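Local coordinates for apical membrane antigen AMA1 (Toxoplasma gondii ME49, PDB 4YIV), which takes part in host-cell invasion within the moving junction between parasite and host cell, this chain being part of the ectodomain engineered to lack the DII loop, at residues W62-E67 with S174-E179; L120-S125 with K164-H169; A264-K269 with G311-S316. One frame throughout, in Å; residues are numbered along the deposited sequence.

Contact 1: W62-E67 with S174-E179; sequences WGKHIE and SMQLME
Lys64 reaches Gln176 with the tip of its side chain: NZ donates to Gln176 OE1 over 2.7 Å, the two side chains crossing at about a right angle. The donor meets the carbonyl at a bend, with a C=O...N angle of 134°, and stands tilted from the carbonyl plane. Beside this bond Ile66 brings its CD1 methyl to 3.8 Å from Gln176 O and 4.1 Å from Gln176 CB, so the methyl packs against the backbone and the root of the Gln176 side chain, next to the polar pair.

Lys64 can cross this distance because CG lies opposite its backbone N (chi1 166°) and everything beyond stays extended. Its ammonium is buried, which would be costly without partners, but it also donates to the carbonyl oxygens of Ile37 and Tyr38 and makes a cation-pi contact with Tyr212. A long, flexible cation that can serve several acceptors suits this place. Gln176 uses both ends of its amide. OE1 takes a second donor, Asp40 N, while NE2 turns back to Ser174 O at 3.1 Å, nearly in line with that C=O and in the amide plane; together these fix which way the amide is flipped. Just before Lys64, Gly63 adopts positive phi (90°), a conformation that favours glycine.

Strand 65-68 pairs antiparallel with strand 198-201. The contact is buried packing within the AMA1 ectodomain: it joins the loop after strand 167-170, together with residues 37-40, to strand 65-68 and, through Tyr212, to strand 210-213 of a five-stranded antiparallel sheet.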
ATOM      1  N   TRP A  62      -1.646  -1.378  -2.753  1.00 18.70           N
ATOM      2  CA  TRP A  62      -2.008  -1.834  -4.083  1.00 18.77           C
ATOM      3  C   TRP A  62      -0.814  -2.369  -4.854  1.00 19.63           C
ATOM      4  O   TRP A  62       0.147  -1.656  -5.056  1.00 17.34           O
ATOM      5  CB  TRP A  62      -2.626  -0.677  -4.854  1.00 18.03           C
ATOM      6  CG  TRP A  62      -3.934  -0.173  -4.277  1.00 22.27           C
ATOM      7  CD1 TRP A  62      -4.142   0.520  -3.105  1.00 20.37           C
ATOM      8  CD2 TRP A  62      -5.211  -0.334  -4.885  1.00 20.72           C
ATOM      9  NE1 TRP A  62      -5.512   0.787  -2.949  1.00 19.92           N
ATOM     10  CE2 TRP A  62      -6.174   0.264  -4.033  1.00 21.61           C
ATOM     11  CE3 TRP A  62      -5.637  -0.950  -6.070  1.00 23.16           C
ATOM     12  CZ2 TRP A  62      -7.534   0.269  -4.341  1.00 22.68           C
ATOM     13  CZ3 TRP A  62      -7.005  -0.936  -6.379  1.00 22.51           C
ATOM     14  CH2 TRP A  62      -7.926  -0.332  -5.518  1.00 24.46           C
ATOM     15  N   GLY A  63      -0.895  -3.618  -5.278  1.00 20.30           N
ATOM     16  CA  GLY A  63       0.132  -4.191  -6.136  1.00 21.84           C
ATOM     17  C   GLY A  63       1.238  -4.849  -5.314  1.00 22.14           C
ATOM     18  O   GLY A  63       2.126  -5.499  -5.861  1.00 20.98           O
ATOM     19  N   LYS A  64       1.170  -4.718  -3.985  1.00 17.62           N
ATOM     20  CA  LYS A  64       2.191  -5.354  -3.132  1.00 15.25           C
ATOM     21  C   LYS A  64       2.011  -6.849  -3.108  1.00 19.95           C
ATOM     22  O   LYS A  64       0.929  -7.357  -2.883  1.00 20.04           O
ATOM     23  CB  LYS A  64       2.173  -4.813  -1.686  1.00 18.22           C
ATOM     24  CG  LYS A  64       2.982  -5.664  -0.690  1.00 15.49           C
ATOM     25  CD  LYS A  64       2.957  -5.045   0.704  1.00 18.43           C
ATOM     26  CE  LYS A  64       3.629  -5.957   1.764  1.00 18.24           C
ATOM     27  NZ  LYS A  64       3.836  -5.230   3.050  1.00 20.68           N
ATOM     28  N   HIS A  65       3.117  -7.560  -3.315  1.00 19.03           N
ATOM     29  CA  HIS A  65       3.145  -9.001  -3.189  1.00 19.87           C
ATOM     30  C   HIS A  65       4.496  -9.381  -2.586  1.00 19.87           C
ATOM     31  O   HIS A  65       5.422  -8.571  -2.563  1.00 19.91           O
ATOM     32  CB  HIS A  65       2.931  -9.707  -4.548  1.00 22.08           C
ATOM     33  CG  HIS A  65       3.833  -9.244  -5.646  1.00 19.21           C
ATOM     34  ND1 HIS A  65       3.713  -8.009  -6.252  1.00 22.99           N
ATOM     35  CD2 HIS A  65       4.833  -9.886  -6.306  1.00 26.27           C
ATOM     36  CE1 HIS A  65       4.632  -7.890  -7.200  1.00 26.02           C
ATOM     37  NE2 HIS A  65       5.332  -9.011  -7.246  1.00 23.79           N
ATOM     38  N   ILE A  66       4.589 -10.601  -2.092  1.00 19.79           N
ATOM     39  CA  ILE A  66       5.819 -11.089  -1.476  1.00 19.57           C
ATOM     40  C   ILE A  66       6.497 -12.043  -2.471  1.00 23.08           C
ATOM     41  O   ILE A  66       5.934 -13.054  -2.834  1.00 23.83           O
ATOM     42  CB  ILE A  66       5.543 -11.809  -0.159  1.00 18.24           C
ATOM     43  CG1 ILE A  66       4.659 -10.932   0.779  1.00 17.94           C
ATOM     44  CG2 ILE A  66       6.877 -12.135   0.537  1.00 19.75           C
ATOM     45  CD1 ILE A  66       5.316  -9.553   1.095  1.00 19.37           C
ATOM     46  N   GLU A  67       7.697 -11.691  -2.903  1.00 20.27           N
ATOM     47  CA  GLU A  67       8.443 -12.493  -3.845  1.00 24.45           C
ATOM     48  C   GLU A  67       9.292 -13.512  -3.098  1.00 25.04           C
ATOM     49  O   GLU A  67      10.058 -13.119  -2.214  1.00 22.70           O
ATOM     50  CB  GLU A  67       9.333 -11.563  -4.680  1.00 25.21           C
ATOM     51  CG  GLU A  67      10.297 -12.243  -5.662  1.00 30.59           C
ATOM     52  CD  GLU A  67      11.211 -11.208  -6.338  1.00 37.68           C
ATOM     53  OE1 GLU A  67      10.955 -10.818  -7.496  1.00 42.71           O
ATOM     54  OE2 GLU A  67      12.168 -10.762  -5.692  1.00 37.40           O
ATOM     55  N   SER A 174       2.598 -13.991   8.284  1.00 20.51           N
ATOM     56  CA  SER A 174       2.453 -12.550   8.286  1.00 20.19           C
ATOM     57  C   SER A 174       3.808 -11.903   8.110  1.00 20.71           C
ATOM     58  O   SER A 174       3.919 -10.694   8.035  1.00 19.99           O
ATOM     59  CB  SER A 174       1.812 -12.088   9.585  1.00 23.39           C
ATOM     60  OG  SER A 174       2.587 -12.630  10.636  1.00 25.90           O
ATOM     61  N   MET A 175       4.863 -12.713   8.051  1.00 18.47           N
ATOM     62  CA  MET A 175       6.191 -12.161   7.740  1.00 19.80           C
ATOM     63  C   MET A 175       6.187 -11.601   6.338  1.00 20.78           C
ATOM     64  O   MET A 175       5.442 -12.080   5.471  1.00 18.35           O
ATOM     65  CB  MET A 175       7.289 -13.229   7.854  1.00 20.82           C
ATOM     66  CG  MET A 175       7.391 -13.815   9.247  1.00 22.69           C
ATOM     67  SD  MET A 175       8.834 -14.892   9.415  1.00 26.12           S
ATOM     68  CE  MET A 175       8.324 -16.340   8.484  1.00 22.87           C
ATOM     69  N   GLN A 176       7.009 -10.579   6.122  1.00 16.91           N
ATOM     70  CA  GLN A 176       7.080  -9.924   4.813  1.00 18.59           C
ATOM     71  C   GLN A 176       8.496  -9.819   4.209  1.00 19.58           C
ATOM     72  O   GLN A 176       8.658  -9.641   2.984  1.00 18.57           O
ATOM     73  CB  GLN A 176       6.466  -8.548   4.936  1.00 18.84           C
ATOM     74  CG  GLN A 176       4.927  -8.629   5.122  1.00 18.41           C
ATOM     75  CD  GLN A 176       4.409  -7.461   5.962  1.00 17.96           C
ATOM     76  OE1 GLN A 176       4.374  -6.309   5.516  1.00 18.55           O
ATOM     77  NE2 GLN A 176       4.104  -7.745   7.220  1.00 19.12           N
ATOM     78  N   LEU A 177       9.517  -9.923   5.062  1.00 20.98           N
ATOM     79  CA  LEU A 177      10.905  -9.816   4.628  1.00 18.49           C
ATOM     80  C   LEU A 177      11.777 -10.730   5.463  1.00 21.81           C
ATOM     81  O   LEU A 177      11.715 -10.698   6.682  1.00 19.91           O
ATOM     82  CB  LEU A 177      11.400  -8.392   4.768  1.00 22.21           C
ATOM     83  CG  LEU A 177      12.860  -8.091   4.391  1.00 28.35           C
ATOM     84  CD1 LEU A 177      13.067  -8.247   2.958  1.00 27.29           C
ATOM     85  CD2 LEU A 177      13.231  -6.665   4.762  1.00 38.42           C
ATOM     86  N   MET A 178      12.570 -11.557   4.785  1.00 22.31           N
ATOM     87  CA  MET A 178      13.671 -12.240   5.449  1.00 23.36           C
ATOM     88  C   MET A 178      14.847 -12.326   4.482  1.00 26.35           C
ATOM     89  O   MET A 178      14.661 -12.608   3.285  1.00 23.22           O
ATOM     90  CB  MET A 178      13.254 -13.616   5.929  1.00 27.41           C
ATOM     91  CG  MET A 178      13.761 -13.829   7.359  1.00 42.57           C
ATOM     92  SD  MET A 178      13.760 -15.514   7.945  1.00 51.24           S
ATOM     93  CE  MET A 178      12.100 -15.790   7.642  1.00 18.10           C
ATOM     94  N   GLU A 179      16.040 -12.037   5.005  1.00 22.71           N
ATOM     95  CA  GLU A 179      17.253 -12.030   4.199  1.00 24.99           C
ATOM     96  C   GLU A 179      18.467 -12.361   5.069  1.00 23.86           C
ATOM     97  O   GLU A 179      18.426 -12.170   6.284  1.00 24.59           O
ATOM     98  CB  GLU A 179      17.465 -10.653   3.525  1.00 27.70           C
ATOM     99  CG  GLU A 179      17.809  -9.536   4.498  1.00 28.17           C
ATOM    100  CD  GLU A 179      18.352  -8.238   3.798  1.00 34.97           C
ATOM    101  OE1 GLU A 179      18.617  -7.253   4.500  1.00 35.51           O
ATOM    102  OE2 GLU A 179      18.529  -8.187   2.560  1.00 29.76           O
TER

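Contact 2: L120-S125 with K164-H169; sequences LLEKNS and KKRLCH. With CD (cadmium ion), chain D.
The guanidinium of Arg166 meets the carboxylate of Glu122 at its edge, with Glu122 OE1 lying near the guanidinium plane. The two flat groups are turned 36° apart, and the bond from Arg166 NH2 to Glu122 OE1 is a long salt bridge of 3.4 Å, weak as a hydrogen bond. The stronger partner is Glu119, which accepts from NH1 of Arg166; NH2 also forms a salt bridge with Asp132, so one arginine serves three acids. A bend at chi3 (82°) swings the guanidinium out toward them.

Glu122 divides its oxygens. OE2 binds the cadmium ion at 2.4 Å, whereas OE1 lies farther from the metal and accepts from a water, 3.1 Å away, that is itself a cadmium ligand. Glu119 joins the site, and Arg166 probably offsets part of the negative charge gathered there.

Deeper in the contact the packing turns apolar. Leu121 CD1 approaches Cys168 CB at 4.4 Å, and Phe139 of helix 132-141 touches both residues. A branched aliphatic side chain suits the inward side of helix 118-122, while Cys168 is spent in a disulfide to Cys136.

Arg166, with positive phi (52°), and Leu167 together stand across from the single residue Asp162, a G1 beta bulge at the turn of the hairpin 159-162/167-170. A helix tied to such an antiparallel sheet by a disulfide, here helix 132-141 through Cys136-Cys168, is characteristic of the PAN fold.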
ATOM      1  N   LEU A 120     -19.561 -15.288  -1.757  1.00 26.77           N
ATOM      2  CA  LEU A 120     -20.164 -15.697  -0.513  1.00 26.85           C
ATOM      3  C   LEU A 120     -20.126 -14.556   0.515  1.00 27.32           C
ATOM      4  O   LEU A 120     -21.034 -14.443   1.313  1.00 26.87           O
ATOM      5  CB  LEU A 120     -19.490 -16.961   0.023  1.00 30.51           C
ATOM      6  CG  LEU A 120     -20.103 -18.252  -0.520  1.00 35.80           C
ATOM      7  CD1 LEU A 120     -20.168 -18.268  -2.002  1.00 35.22           C
ATOM      8  CD2 LEU A 120     -19.250 -19.377  -0.051  1.00 37.14           C
ATOM      9  N   LEU A 121     -19.113 -13.693   0.465  1.00 25.47           N
ATOM     10  CA  LEU A 121     -19.022 -12.579   1.404  1.00 24.13           C
ATOM     11  C   LEU A 121     -20.079 -11.540   1.078  1.00 27.88           C
ATOM     12  O   LEU A 121     -20.672 -10.925   1.963  1.00 27.53           O
ATOM     13  CB  LEU A 121     -17.644 -11.916   1.346  1.00 25.57           C
ATOM     14  CG  LEU A 121     -16.434 -12.757   1.793  1.00 25.29           C
ATOM     15  CD1 LEU A 121     -15.125 -11.971   1.590  1.00 24.94           C
ATOM     16  CD2 LEU A 121     -16.588 -13.149   3.211  1.00 28.03           C
ATOM     17  N   GLU A 122     -20.263 -11.310  -0.215  1.00 23.88           N
ATOM     18  CA  GLU A 122     -21.292 -10.402  -0.687  1.00 27.73           C
ATOM     19  C   GLU A 122     -22.699 -10.825  -0.172  1.00 27.40           C
ATOM     20  O   GLU A 122     -23.573  -9.978   0.083  1.00 28.86           O
ATOM     21  CB  GLU A 122     -21.223 -10.371  -2.224  1.00 31.63           C
ATOM     22  CG  GLU A 122     -22.510 -10.110  -2.934  1.00 39.61           C
ATOM     23  CD  GLU A 122     -22.409 -10.427  -4.416  1.00 39.26           C
ATOM     24  OE1 GLU A 122     -21.335 -10.208  -5.034  1.00 38.55           O
ATOM     25  OE2 GLU A 122     -23.425 -10.913  -4.937  1.00 35.14           O
ATOM     26  N   LYS A 123     -22.920 -12.127  -0.054  1.00 26.26           N
ATOM     27  CA  LYS A 123     -24.233 -12.670   0.337  1.00 25.94           C
ATOM     28  C   LYS A 123     -24.378 -12.869   1.846  1.00 33.82           C
ATOM     29  O   LYS A 123     -25.434 -13.313   2.327  1.00 26.77           O
ATOM     30  CB  LYS A 123     -24.481 -13.987  -0.400  1.00 27.78           C
ATOM     31  CG  LYS A 123     -24.673 -13.751  -1.901  1.00 28.66           C
ATOM     32  CD  LYS A 123     -24.716 -15.049  -2.676  1.00 28.66           C
ATOM     33  CE  LYS A 123     -24.706 -14.797  -4.185  1.00 29.85           C
ATOM     34  NZ  LYS A 123     -25.916 -14.050  -4.656  1.00 30.14           N
ATOM     35  N   ASN A 124     -23.328 -12.513   2.586  1.00 27.52           N
ATOM     36  CA  ASN A 124     -23.303 -12.704   4.034  1.00 26.46           C
ATOM     37  C   ASN A 124     -23.745 -11.405   4.681  1.00 30.58           C
ATOM     38  O   ASN A 124     -23.054 -10.405   4.596  1.00 26.51           O
ATOM     39  CB  ASN A 124     -21.899 -13.104   4.515  1.00 29.36           C
ATOM     40  CG  ASN A 124     -21.847 -13.437   6.000  1.00 34.46           C
ATOM     41  OD1 ASN A 124     -22.711 -13.027   6.788  1.00 33.94           O
ATOM     42  ND2 ASN A 124     -20.786 -14.128   6.397  1.00 33.39           N
ATOM     43  N   SER A 125     -24.922 -11.428   5.296  1.00 30.20           N
ATOM     44  CA  SER A 125     -25.519 -10.241   5.897  1.00 33.37           C
ATOM     45  C   SER A 125     -24.656  -9.660   7.039  1.00 31.07           C
ATOM     46  O   SER A 125     -24.772  -8.492   7.392  1.00 33.02           O
ATOM     47  CB  SER A 125     -26.918 -10.601   6.424  1.00 36.10           C
ATOM     48  OG  SER A 125     -27.641  -9.430   6.699  1.00 52.89           O
ATOM     49  N   LYS A 164      -8.779  -9.845  -9.572  1.00 28.89           N
ATOM     50  CA  LYS A 164      -9.087 -10.526 -10.828  1.00 30.90           C
ATOM     51  C   LYS A 164      -9.950 -11.781 -10.595  1.00 31.07           C
ATOM     52  O   LYS A 164     -11.007 -11.914 -11.195  1.00 32.38           O
ATOM     53  CB  LYS A 164      -7.797 -10.893 -11.562  1.00 30.99           C
ATOM     54  CG  LYS A 164      -8.003 -11.426 -12.961  1.00 45.38           C
ATOM     55  CD  LYS A 164      -6.660 -11.864 -13.587  1.00 57.94           C
ATOM     56  CE  LYS A 164      -6.871 -12.776 -14.805  1.00 79.92           C
ATOM     57  NZ  LYS A 164      -5.598 -13.196 -15.478  1.00 84.84           N
ATOM     58  N   LYS A 165      -9.517 -12.687  -9.720  1.00 27.85           N
ATOM     59  CA  LYS A 165     -10.288 -13.882  -9.409  1.00 27.16           C
ATOM     60  C   LYS A 165     -11.379 -13.658  -8.380  1.00 30.87           C
ATOM     61  O   LYS A 165     -12.205 -14.537  -8.142  1.00 27.35           O
ATOM     62  CB  LYS A 165      -9.357 -14.976  -8.926  1.00 28.29           C
ATOM     63  CG  LYS A 165      -8.313 -15.333  -9.948  1.00 33.41           C
ATOM     64  CD  LYS A 165      -7.571 -16.540  -9.518  1.00 34.53           C
ATOM     65  CE  LYS A 165      -6.674 -17.038 -10.616  1.00 46.46           C
ATOM     66  NZ  LYS A 165      -5.971 -18.270 -10.131  1.00 50.03           N
ATOM     67  N   ARG A 166     -11.396 -12.466  -7.784  1.00 26.54           N
ATOM     68  CA  ARG A 166     -12.301 -12.150  -6.682  1.00 24.02           C
ATOM     69  C   ARG A 166     -12.231 -13.170  -5.573  1.00 26.65           C
ATOM     70  O   ARG A 166     -13.254 -13.751  -5.175  1.00 26.33           O
ATOM     71  CB  ARG A 166     -13.758 -12.008  -7.179  1.00 26.98           C
ATOM     72  CG  ARG A 166     -13.949 -10.794  -8.001  1.00 29.14           C
ATOM     73  CD  ARG A 166     -15.391 -10.646  -8.466  1.00 30.80           C
ATOM     74  NE  ARG A 166     -16.274 -10.062  -7.463  1.00 29.85           N
ATOM     75  CZ  ARG A 166     -17.477 -10.531  -7.131  1.00 34.61           C
ATOM     76  NH1 ARG A 166     -17.968 -11.624  -7.708  1.00 31.45           N
ATOM     77  NH2 ARG A 166     -18.207  -9.903  -6.210  1.00 32.13           N
ATOM     78  N   LEU A 167     -11.004 -13.352  -5.063  1.00 23.83           N
ATOM     79  CA  LEU A 167     -10.686 -14.282  -3.981  1.00 23.50           C
ATOM     80  C   LEU A 167      -9.996 -13.513  -2.867  1.00 24.36           C
ATOM     81  O   LEU A 167      -9.099 -12.724  -3.147  1.00 20.85           O
ATOM     82  CB  LEU A 167      -9.755 -15.399  -4.456  1.00 27.05           C
ATOM     83  CG  LEU A 167     -10.390 -16.389  -5.417  1.00 29.92           C
ATOM     84  CD1 LEU A 167      -9.338 -17.378  -5.862  1.00 29.18           C
ATOM     85  CD2 LEU A 167     -11.569 -17.087  -4.745  1.00 30.10           C
ATOM     86  N   CYS A 168     -10.381 -13.817  -1.638  1.00 22.62           N
ATOM     87  CA  CYS A 168      -9.824 -13.201  -0.440  1.00 24.01           C
ATOM     88  C   CYS A 168      -8.895 -14.204   0.259  1.00 23.85           C
ATOM     89  O   CYS A 168      -9.338 -15.228   0.789  1.00 26.86           O
ATOM     90  CB  CYS A 168     -10.952 -12.755   0.488  1.00 27.60           C
ATOM     91  SG  CYS A 168     -10.386 -11.738   1.895  1.00 32.79           S
ATOM     92  N   HIS A 169      -7.601 -13.928   0.192  1.00 23.60           N
ATOM     93  CA  HIS A 169      -6.583 -14.737   0.869  1.00 20.79           C
ATOM     94  C   HIS A 169      -6.281 -14.226   2.243  1.00 21.10           C
ATOM     95  O   HIS A 169      -5.946 -13.063   2.387  1.00 24.13           O
ATOM     96  CB  HIS A 169      -5.258 -14.720   0.091  1.00 24.01           C
ATOM     97  CG  HIS A 169      -5.346 -15.361  -1.258  1.00 24.30           C
ATOM     98  ND1 HIS A 169      -5.084 -16.700  -1.456  1.00 24.89           N
ATOM     99  CD2 HIS A 169      -5.667 -14.853  -2.468  1.00 25.45           C
ATOM    100  CE1 HIS A 169      -5.255 -16.991  -2.732  1.00 25.91           C
ATOM    101  NE2 HIS A 169      -5.614 -15.892  -3.365  1.00 28.76           N
TER
HETATM  102 CD    CD D 503     -22.769 -11.588  -7.087  0.75 26.02          CD
HETATM  103  O   HOH W   1     -21.785  -9.575  -8.084  1.00 40.57           O

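Contact 3: A264-K269 with G311-S316; sequences AQCWVK and GKCALS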
ATOM      1  N   ALA A 264       6.168   4.140 -14.530  1.00 28.54           N
ATOM      2  CA  ALA A 264       5.899   2.994 -13.665  1.00 30.15           C
ATOM      3  C   ALA A 264       7.112   2.702 -12.770  1.00 29.30           C
ATOM      4  O   ALA A 264       6.936   2.240 -11.643  1.00 24.91           O
ATOM      5  CB  ALA A 264       5.523   1.766 -14.478  1.00 26.84           C
ATOM      6  N   GLN A 265       8.322   3.000 -13.253  1.00 25.56           N
ATOM      7  CA  GLN A 265       9.529   2.841 -12.428  1.00 23.40           C
ATOM      8  C   GLN A 265       9.495   3.772 -11.245  1.00 23.86           C
ATOM      9  O   GLN A 265       9.923   3.408 -10.165  1.00 24.00           O
ATOM     10  CB  GLN A 265      10.810   3.087 -13.240  1.00 30.12           C
ATOM     11  CG  GLN A 265      11.096   1.984 -14.239  1.00 38.89           C
ATOM     12  CD  GLN A 265      12.394   2.201 -15.011  1.00 47.84           C
ATOM     13  OE1 GLN A 265      12.981   3.291 -14.979  1.00 45.67           O
ATOM     14  NE2 GLN A 265      12.848   1.154 -15.701  1.00 46.02           N
ATOM     15  N   CYS A 266       8.951   4.946 -11.441  1.00 26.83           N
ATOM     16  CA  CYS A 266       8.820   5.895 -10.366  1.00 25.17           C
ATOM     17  C   CYS A 266       7.839   5.375  -9.322  1.00 24.11           C
ATOM     18  O   CYS A 266       8.109   5.419  -8.163  1.00 22.69           O
ATOM     19  CB  CYS A 266       8.365   7.247 -10.884  1.00 25.73           C
ATOM     20  SG  CYS A 266       8.358   8.572  -9.687  1.00 28.47           S
ATOM     21  N   TRP A 267       6.709   4.862  -9.780  1.00 23.77           N
ATOM     22  CA  TRP A 267       5.683   4.328  -8.907  1.00 24.29           C
ATOM     23  C   TRP A 267       6.282   3.212  -8.065  1.00 24.75           C
ATOM     24  O   TRP A 267       6.072   3.161  -6.848  1.00 21.33           O
ATOM     25  CB  TRP A 267       4.486   3.848  -9.737  1.00 21.28           C
ATOM     26  CG  TRP A 267       3.520   2.998  -8.957  1.00 21.92           C
ATOM     27  CD1 TRP A 267       2.625   3.428  -8.003  1.00 19.41           C
ATOM     28  CD2 TRP A 267       3.311   1.584  -9.082  1.00 20.63           C
ATOM     29  NE1 TRP A 267       1.910   2.369  -7.522  1.00 17.83           N
ATOM     30  CE2 TRP A 267       2.296   1.230  -8.163  1.00 19.66           C
ATOM     31  CE3 TRP A 267       3.873   0.588  -9.871  1.00 22.52           C
ATOM     32  CZ2 TRP A 267       1.843  -0.076  -8.015  1.00 21.31           C
ATOM     33  CZ3 TRP A 267       3.414  -0.709  -9.724  1.00 23.34           C
ATOM     34  CH2 TRP A 267       2.420  -1.028  -8.796  1.00 22.35           C
ATOM     35  N   VAL A 268       7.067   2.348  -8.698  1.00 20.38           N
ATOM     36  CA  VAL A 268       7.731   1.262  -7.970  1.00 21.71           C
ATOM     37  C   VAL A 268       8.698   1.825  -6.925  1.00 21.82           C
ATOM     38  O   VAL A 268       8.758   1.329  -5.786  1.00 20.76           O
ATOM     39  CB  VAL A 268       8.499   0.331  -8.918  1.00 24.22           C
ATOM     40  CG1 VAL A 268       9.411  -0.640  -8.106  1.00 27.17           C
ATOM     41  CG2 VAL A 268       7.540  -0.428  -9.781  1.00 24.74           C
ATOM     42  N   LYS A 269       9.428   2.879  -7.291  1.00 23.63           N
ATOM     43  CA  LYS A 269      10.390   3.493  -6.380  1.00 24.37           C
ATOM     44  C   LYS A 269       9.741   4.052  -5.124  1.00 25.14           C
ATOM     45  O   LYS A 269      10.356   4.024  -4.047  1.00 22.62           O
ATOM     46  CB  LYS A 269      11.196   4.619  -7.090  1.00 24.58           C
ATOM     47  CG  LYS A 269      12.382   4.170  -7.986  1.00 25.95           C
ATOM     48  CD  LYS A 269      13.191   5.407  -8.495  1.00 29.77           C
ATOM     49  CE  LYS A 269      14.417   5.008  -9.301  1.00 30.70           C
ATOM     50  NZ  LYS A 269      15.433   4.297  -8.457  1.00 33.89           N
ATOM     51  N   GLY A 311      13.031  11.751 -18.286  1.00 36.76           N
ATOM     52  CA  GLY A 311      12.061  11.388 -17.264  1.00 35.06           C
ATOM     53  C   GLY A 311      12.776  11.317 -15.918  1.00 33.96           C
ATOM     54  O   GLY A 311      13.869  10.757 -15.836  1.00 35.12           O
ATOM     55  N   LYS A 312      12.177  11.889 -14.878  1.00 32.59           N
ATOM     56  CA  LYS A 312      12.762  11.845 -13.531  1.00 32.68           C
ATOM     57  C   LYS A 312      11.719  11.504 -12.467  1.00 32.51           C
ATOM     58  O   LYS A 312      10.512  11.634 -12.687  1.00 30.58           O
ATOM     59  CB  LYS A 312      13.449  13.178 -13.213  1.00 37.05           C
ATOM     60  CG  LYS A 312      14.710  13.349 -14.074  1.00 40.55           C
ATOM     61  CD  LYS A 312      15.516  14.556 -13.698  1.00 49.40           C
ATOM     62  CE  LYS A 312      16.839  14.605 -14.468  1.00 50.37           C
ATOM     63  NZ  LYS A 312      17.631  15.777 -14.006  1.00 59.83           N
ATOM     64  N   CYS A 313      12.198  11.071 -11.327  1.00 27.12           N
ATOM     65  CA  CYS A 313      11.350  10.708 -10.238  1.00 27.67           C
ATOM     66  C   CYS A 313      11.785  11.433  -9.001  1.00 29.73           C
ATOM     67  O   CYS A 313      12.883  11.279  -8.591  1.00 30.00           O
ATOM     68  CB  CYS A 313      11.390   9.213 -10.002  1.00 28.08           C
ATOM     69  SG  CYS A 313      10.257   8.641  -8.747  1.00 27.81           S
ATOM     70  N   ALA A 314      10.904  12.237  -8.444  1.00 25.96           N
ATOM     71  CA  ALA A 314      11.193  12.972  -7.220  1.00 27.95           C
ATOM     72  C   ALA A 314      10.527  12.309  -6.051  1.00 26.69           C
ATOM     73  O   ALA A 314       9.303  12.152  -6.044  1.00 28.06           O
ATOM     74  CB  ALA A 314      10.734  14.392  -7.320  1.00 28.10           C
ATOM     75  N   LEU A 315      11.328  11.982  -5.038  1.00 23.62           N
ATOM     76  CA  LEU A 315      10.870  11.276  -3.846  1.00 23.44           C
ATOM     77  C   LEU A 315      11.112  12.027  -2.543  1.00 27.67           C
ATOM     78  O   LEU A 315      12.195  12.600  -2.326  1.00 24.34           O
ATOM     79  CB  LEU A 315      11.568   9.946  -3.754  1.00 23.92           C
ATOM     80  CG  LEU A 315      11.502   9.052  -4.983  1.00 26.47           C
ATOM     81  CD1 LEU A 315      12.528   7.990  -4.870  1.00 31.75           C
ATOM     82  CD2 LEU A 315      10.158   8.408  -5.012  1.00 26.32           C
ATOM     83  N   SER A 316      10.102  12.032  -1.686  1.00 21.69           N
ATOM     84  CA  SER A 316      10.150  12.803  -0.435  1.00 25.13           C
ATOM     85  C   SER A 316       9.398  12.093   0.687  1.00 24.17           C
ATOM     86  O   SER A 316       8.501  11.289   0.410  1.00 25.47           O
ATOM     87  CB  SER A 316       9.552  14.185  -0.672  1.00 28.31           C
ATOM     88  OG  SER A 316       9.439  14.894   0.534  1.00 30.21           O
TER
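Lys269 NZ forms a salt bridge with Glu258, while the aliphatic part of the same side chain lies beside the strand: Lys269 CB is 4.3 Å from Leu315 CD1, and Lys269 CD is 4.4 Å from Cys313 SG. The methylenes thus rest on the apolar surface while the ammonium leads off to the acid on strand 256-259, a division that suits lysine to the partly exposed edge of the interface. No hydrogen bond joins the two segments directly.

Their covalent link is the disulfide between Cys266 SG and Cys313 SG, 2.1 Å long. In both cysteines the sulfur stands opposite the residue's own backbone N, which directs each sulfur at the partner segment. The C-S-S-C torsion is 69°, making this a right-handed bridge. Cys266 CA and Cys313 CA lie 5.4 Å apart, the nearest CA pair of the two segments. Cysteine suits both places because its short side chain can cross-link helix and strand at close range in a buried setting. Leu315 extends the apolar surface from Cys313, two residues on along the same face of the strand. Tyr303 packs against Cys266, and Val260 against Cys313.

On the far side of the helix Trp267 points away from the strand, meeting the ring of His208 edge-to-face and that of Tyr332 at about 60°; its NE1 donates to Gly336 O.

Helix 263-272 runs nearly parallel to strand 311-316, the axes of the short segments 8.4 Å apart and inclined by 18°. That strand sits between 300-305 and 256-259 in a five-stranded antiparallel sheet, hydrogen-bonded to each neighbour, and the disulfide fastens the helix along one face of the sheet, consistent with a PAN-type domain.

From the N terminus the chain first enters contact 1, whose two segments enclose a long loop containing contact 2 entirely. Contact 2 closes a shorter excursion, joining the helix after strand 116-117 to the bulged hairpin, while contact 1 closes the loop from residue 67 to 174. Contact 3 follows in series and closes a loop that probably includes the engineered DII deletion. Contacts 2 and 3 lie on opposite sides of the chain's centre, their centres about 34 Å apart, in two five-stranded sheets of the same strand order. Contact 1 meets contact 3 at helix 263-272, where Trp62 O lies 3.8 Å from Trp267 CZ2.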